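Local coordinates for protein aerobactin synthase IucC (Klebsiella pneumoniae, PDB 6CN7) that probably joins a second N-acetyl-N-hydroxylysine to citryl-N-acetyl-N-hydroxylysine at the expense of ATP, completing the siderophore aerobactin, at residues L111-R115 with C133-G137; N144-R148 with Y158-Y162. The protein carries 5 engineered substitutions. All coordinates share one frame; numbering follows the deposited sequence.

Interaction 1: residues L111-R115 with C133-G137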
loop_
_atom_site.group_PDB
_atom_site.type_symbol
_atom_site.label_atom_id
_atom_site.label_comp_id
_atom_site.label_asym_id
_atom_site.label_seq_id
_atom_site.Cartn_x
_atom_site.Cartn_y
_atom_site.Cartn_z
ATOM N N LEU A 111 -8.301 -9.927 20.393
ATOM C CA LEU A 111 -8.004 -9.999 21.820
ATOM C C LEU A 111 -8.974 -10.930 22.533
ATOM O O LEU A 111 -8.583 -11.672 23.441
ATOM C CB LEU A 111 -8.051 -8.598 22.433
ATOM C CG LEU A 111 -7.006 -7.613 21.899
ATOM C CD1 LEU A 111 -7.241 -6.215 22.444
ATOM C CD2 LEU A 111 -5.600 -8.084 22.242
ATOM N N LEU A 112 -10.245 -10.907 22.130
ATOM C CA LEU A 112 -11.228 -11.797 22.736
ATOM C C LEU A 112 -10.878 -13.256 22.476
ATOM O O LEU A 112 -10.962 -14.095 23.381
ATOM C CB LEU A 112 -12.621 -11.464 22.198
ATOM C CG LEU A 112 -13.828 -12.135 22.856
ATOM C CD1 LEU A 112 -13.907 -11.812 24.340
ATOM C CD2 LEU A 112 -15.096 -11.692 22.152
ATOM N N LYS A 113 -10.478 -13.578 21.243
ATOM C CA LYS A 113 -10.095 -14.948 20.920
ATOM C C LYS A 113 -8.813 -15.354 21.640
ATOM O O LYS A 113 -8.715 -16.469 22.165
ATOM C CB LYS A 113 -9.930 -15.102 19.407
ATOM N N ALA A 114 -7.819 -14.463 21.681
ATOM C CA ALA A 114 -6.524 -14.808 22.254
ATOM C C ALA A 114 -6.542 -14.870 23.775
ATOM O O ALA A 114 -5.673 -15.524 24.362
ATOM C CB ALA A 114 -5.464 -13.800 21.803
ATOM N N ARG A 115 -7.501 -14.212 24.423
ATOM C CA ARG A 115 -7.569 -14.164 25.877
ATOM C C ARG A 115 -8.628 -15.102 26.450
ATOM O O ARG A 115 -8.953 -14.997 27.637
ATOM C CB ARG A 115 -7.828 -12.726 26.334
ATOM C CG ARG A 115 -6.637 -11.804 26.097
ATOM C CD ARG A 115 -6.992 -10.336 26.263
ATOM N NE ARG A 115 -7.508 -10.033 27.594
ATOM C CZ ARG A 115 -7.582 -8.810 28.109
ATOM N NH1 ARG A 115 -8.070 -8.637 29.329
ATOM N NH2 ARG A 115 -7.156 -7.760 27.417
ATOM N N CYS A 133 1.171 -7.221 24.288
ATOM C CA CYS A 133 0.410 -7.349 23.051
ATOM C C CYS A 133 -1.086 -7.480 23.316
ATOM O O CYS A 133 -1.900 -6.988 22.529
ATOM C CB CYS A 133 0.902 -8.556 22.250
ATOM S SG CYS A 133 2.487 -8.318 21.411
ATOM N N LEU A 134 -1.469 -8.133 24.412
ATOM C CA LEU A 134 -2.867 -8.437 24.683
ATOM C C LEU A 134 -3.589 -7.321 25.428
ATOM O O LEU A 134 -4.758 -7.495 25.792
ATOM C CB LEU A 134 -2.971 -9.742 25.479
ATOM C CG LEU A 134 -2.405 -10.986 24.787
ATOM C CD1 LEU A 134 -2.536 -12.188 25.700
ATOM C CD2 LEU A 134 -3.101 -11.246 23.458
ATOM N N LEU A 135 -2.935 -6.185 25.653
ATOM C CA LEU A 135 -3.598 -5.073 26.314
ATOM C C LEU A 135 -4.681 -4.487 25.413
ATOM O O LEU A 135 -4.584 -4.514 24.184
ATOM C CB LEU A 135 -2.583 -3.996 26.694
ATOM C CG LEU A 135 -1.554 -4.394 27.757
ATOM C CD1 LEU A 135 -0.535 -3.285 27.934
ATOM C CD2 LEU A 135 -2.224 -4.715 29.084
ATOM N N SER A 136 -5.724 -3.941 26.046
ATOM C CA SER A 136 -6.885 -3.454 25.307
ATOM C C SER A 136 -6.570 -2.225 24.465
ATOM O O SER A 136 -7.314 -1.929 23.526
ATOM C CB SER A 136 -8.024 -3.125 26.271
ATOM O OG SER A 136 -8.382 -4.258 27.040
ATOM N N GLY A 137 -5.497 -1.509 24.770
ATOM C CA GLY A 137 -5.175 -0.284 24.063
ATOM C C GLY A 137 -5.511 0.952 24.873
ATOM O O GLY A 137 -5.765 0.905 26.080
#
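With CG anti to its carbonyl carbon (chi1 -64°) and CD1 anti to CA, Leu-111 reaches across to the loop after helix 128-133, while a bend at chi3 (59°) turns the guanidinium of Arg-115 onto the carbonyl of Leu-134 in the same loop. The two methyls of Leu-111 rest side by side against the backbone there. CD1 rests on Leu-135 O at 3.6 Å and also meets the CA of Ser-136, whereas CD2 lies 3.7 Å from Leu-134 CA. Further along the helix, Ala-114 presents its CB to Leu-134 CD2 at 3.9 Å, and Leu-111 CD2 approaches the same methyl at 4.2 Å, so this branch of Leu-134 sits against two residues of one helical face. Its other branch, CD1, lies along Arg-115, whose CG is 4.1 Å away; the two side chains run past one another in opposite senses. The contact is the meeting of the C-terminal end of helix 91-114 with a following loop of the IucA/IucC family region. Arg-115 is the first residue to leave helical geometry, although its backbone N still bonds to Leu-111 O. From this position its aliphatic part packs on Leu-134 and its head reaches the loop carbonyl. NH2 donates to Leu-134 O at 2.9 Å, a weak bond because the N-H points well aside of the acceptor (129°). The stronger polar partner is Glu-375, which forms a salt bridge with NH2 and also accepts a hydrogen bond from Ser-136 OG. Sharing this carboxylate, Ser-136 OG lies 3.7 Å from Arg-115 NH2, too far for a bond between them; Glu-375 probably balances the arginine charge at this partly buried site.

Interaction 2: residues N144-R148 with Y158-Y162; sequences NKGRR and YAPEY
The nearest CA atoms across the contact, those of Lys-145 and Ala-159, are 8.5 Å apart, and side chains span the gap between an irregular segment and the short 3-10 turn at residues 160-162. Arg-147, extended from CG to NE, meets Glu-161 end-on with two nitrogens. NH1 donates to OE2 at 2.9 Å and NH2 to OE1 at 3.1 Å, both on the syn lone pairs of the carboxylate. The fork is slightly twisted, the two planes being 30° apart, and the bond to OE1 is the more bent. Glu-161 turns toward the arginine through a chi1 of 59° and a kink at chi2. One segment precedes helix 152-158 and the other runs out of its C-terminal end, so the ion pair ties together the chain on the two sides of this helix, just ahead of strand 165-174 of the large antiparallel sheet. The guanidinium is held between Ala-159 CB on one face and Lys-145 CA on the opposite face, each 3.6 Å above the plane and offset toward its rim. Lys-145 also runs alongside Glu-161 in the opposite sense, its CD 3.4 Å from OE2. Its ammonium is directed elsewhere: NZ forms a salt bridge with Asp-108, with a weak bond to Asn-144 OD1, and lies 5.7 Å from Glu-161 OE2, close enough perhaps to add to the positive field around the buried carboxylate.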
loop_
_atom_site.group_PDB
_atom_site.type_symbol
_atom_site.label_atom_id
_atom_site.label_comp_id
_atom_site.label_asym_id
_atom_site.label_seq_id
_atom_site.Cartn_x
_atom_site.Cartn_y
_atom_site.Cartn_z
ATOM N N ASN A 144 -9.419 3.010 19.339
ATOM C CA ASN A 144 -8.019 3.063 19.742
ATOM C C ASN A 144 -7.113 2.154 18.921
ATOM O O ASN A 144 -5.909 2.107 19.194
ATOM C CB ASN A 144 -7.880 2.717 21.228
ATOM C CG ASN A 144 -8.333 1.308 21.550
ATOM O OD1 ASN A 144 -8.698 0.540 20.662
ATOM N ND2 ASN A 144 -8.303 0.958 22.831
ATOM N N LYS A 145 -7.641 1.433 17.931
ATOM C CA LYS A 145 -6.811 0.636 17.033
ATOM C C LYS A 145 -6.951 1.061 15.579
ATOM O O LYS A 145 -6.432 0.375 14.691
ATOM C CB LYS A 145 -7.141 -0.850 17.173
ATOM C CG LYS A 145 -6.827 -1.427 18.540
ATOM C CD LYS A 145 -7.247 -2.880 18.625
ATOM C CE LYS A 145 -7.195 -3.386 20.053
ATOM N NZ LYS A 145 -8.231 -2.732 20.898
ATOM N N GLY A 146 -7.646 2.160 15.306
ATOM C CA GLY A 146 -7.654 2.702 13.961
ATOM C C GLY A 146 -6.292 3.269 13.608
ATOM O O GLY A 146 -5.627 3.902 14.428
ATOM N N ARG A 147 -5.860 3.007 12.378
ATOM C CA ARG A 147 -4.547 3.458 11.924
ATOM C C ARG A 147 -4.662 3.774 10.439
ATOM O O ARG A 147 -4.799 2.863 9.615
ATOM C CB ARG A 147 -3.484 2.400 12.204
ATOM C CG ARG A 147 -3.447 1.944 13.670
ATOM C CD ARG A 147 -2.595 0.714 13.865
ATOM N NE ARG A 147 -2.493 0.323 15.275
ATOM C CZ ARG A 147 -3.222 -0.625 15.866
ATOM N NH1 ARG A 147 -4.130 -1.313 15.185
ATOM N NH2 ARG A 147 -3.034 -0.897 17.151
ATOM N N ARG A 148 -4.612 5.064 10.109
ATOM C CA ARG A 148 -4.959 5.531 8.772
ATOM C C ARG A 148 -4.191 4.772 7.697
ATOM O O ARG A 148 -2.962 4.673 7.741
ATOM C CB ARG A 148 -4.676 7.031 8.659
ATOM C CG ARG A 148 -5.033 7.642 7.314
ATOM C CD ARG A 148 -6.511 7.480 7.004
ATOM N NE ARG A 148 -7.352 7.961 8.097
ATOM C CZ ARG A 148 -7.657 9.237 8.308
ATOM N NH1 ARG A 148 -8.430 9.574 9.332
ATOM N NH2 ARG A 148 -7.190 10.181 7.499
ATOM N N TYR A 158 1.473 -6.152 11.475
ATOM C CA TYR A 158 2.322 -5.191 12.170
ATOM C C TYR A 158 1.719 -4.600 13.438
ATOM O O TYR A 158 2.455 -3.958 14.194
ATOM C CB TYR A 158 2.693 -4.044 11.220
ATOM C CG TYR A 158 3.279 -4.532 9.915
ATOM C CD1 TYR A 158 4.369 -5.394 9.902
ATOM C CD2 TYR A 158 2.727 -4.156 8.697
ATOM C CE1 TYR A 158 4.904 -5.853 8.715
ATOM C CE2 TYR A 158 3.255 -4.609 7.501
ATOM C CZ TYR A 158 4.343 -5.458 7.517
ATOM O OH TYR A 158 4.874 -5.915 6.332
ATOM N N ALA A 159 0.413 -4.793 13.704
ATOM C CA ALA A 159 -0.145 -4.178 14.900
ATOM C C ALA A 159 0.048 -5.083 16.114
ATOM O O ALA A 159 0.064 -6.311 15.985
ATOM C CB ALA A 159 -1.631 -3.888 14.710
ATOM N N PRO A 160 0.184 -4.501 17.310
ATOM C CA PRO A 160 0.547 -5.320 18.476
ATOM C C PRO A 160 -0.532 -6.292 18.915
ATOM O O PRO A 160 -0.196 -7.372 19.419
ATOM C CB PRO A 160 0.837 -4.273 19.563
ATOM C CG PRO A 160 0.093 -3.060 19.139
ATOM C CD PRO A 160 0.123 -3.067 17.639
ATOM N N GLU A 161 -1.814 -5.957 18.751
ATOM C CA GLU A 161 -2.863 -6.842 19.250
ATOM C C GLU A 161 -2.878 -8.196 18.550
ATOM O O GLU A 161 -3.560 -9.109 19.030
ATOM C CB GLU A 161 -4.238 -6.178 19.122
ATOM C CG GLU A 161 -4.652 -5.789 17.709
ATOM C CD GLU A 161 -4.252 -4.373 17.352
ATOM O OE1 GLU A 161 -3.354 -3.816 18.022
ATOM O OE2 GLU A 161 -4.845 -3.815 16.402
ATOM N N TYR A 162 -2.149 -8.356 17.442
ATOM C CA TYR A 162 -2.037 -9.650 16.780
ATOM C C TYR A 162 -0.752 -10.391 17.123
ATOM O O TYR A 162 -0.669 -11.599 16.877
ATOM C CB TYR A 162 -2.142 -9.470 15.260
ATOM C CG TYR A 162 -3.455 -8.854 14.832
ATOM C CD1 TYR A 162 -4.581 -9.640 14.631
ATOM C CD2 TYR A 162 -3.573 -7.483 14.638
ATOM C CE1 TYR A 162 -5.787 -9.080 14.247
ATOM C CE2 TYR A 162 -4.772 -6.915 14.253
ATOM C CZ TYR A 162 -5.877 -7.717 14.059
ATOM O OH TYR A 162 -7.072 -7.147 13.677
#

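Interactions 1 and 2 follow one another along the chain, their centres about 12 Å apart, and both use the one connection between helices 128-133 and 152-158. Interaction 1 is partly buried and mainly apolar, ties the start of that connection to helix 91-114 and leaves its arginine with only a weak bond across the contact. Interaction 2 is deeper, buried, and built round a two-pronged salt bridge from its later part to the chain beyond helix 152-158. They touch directly: Ser-136 O lies 2.9 Å from Lys-145 NZ and 3.1 Å from Asn-144 ND2, both probable hydrogen bonds, the second weak, while Cys-133 CB packs on the carbonyl O of Pro-160. Helix 91-114 serves both, offering Leu-111 to residues 133-137 and Asp-108 to Lys-145.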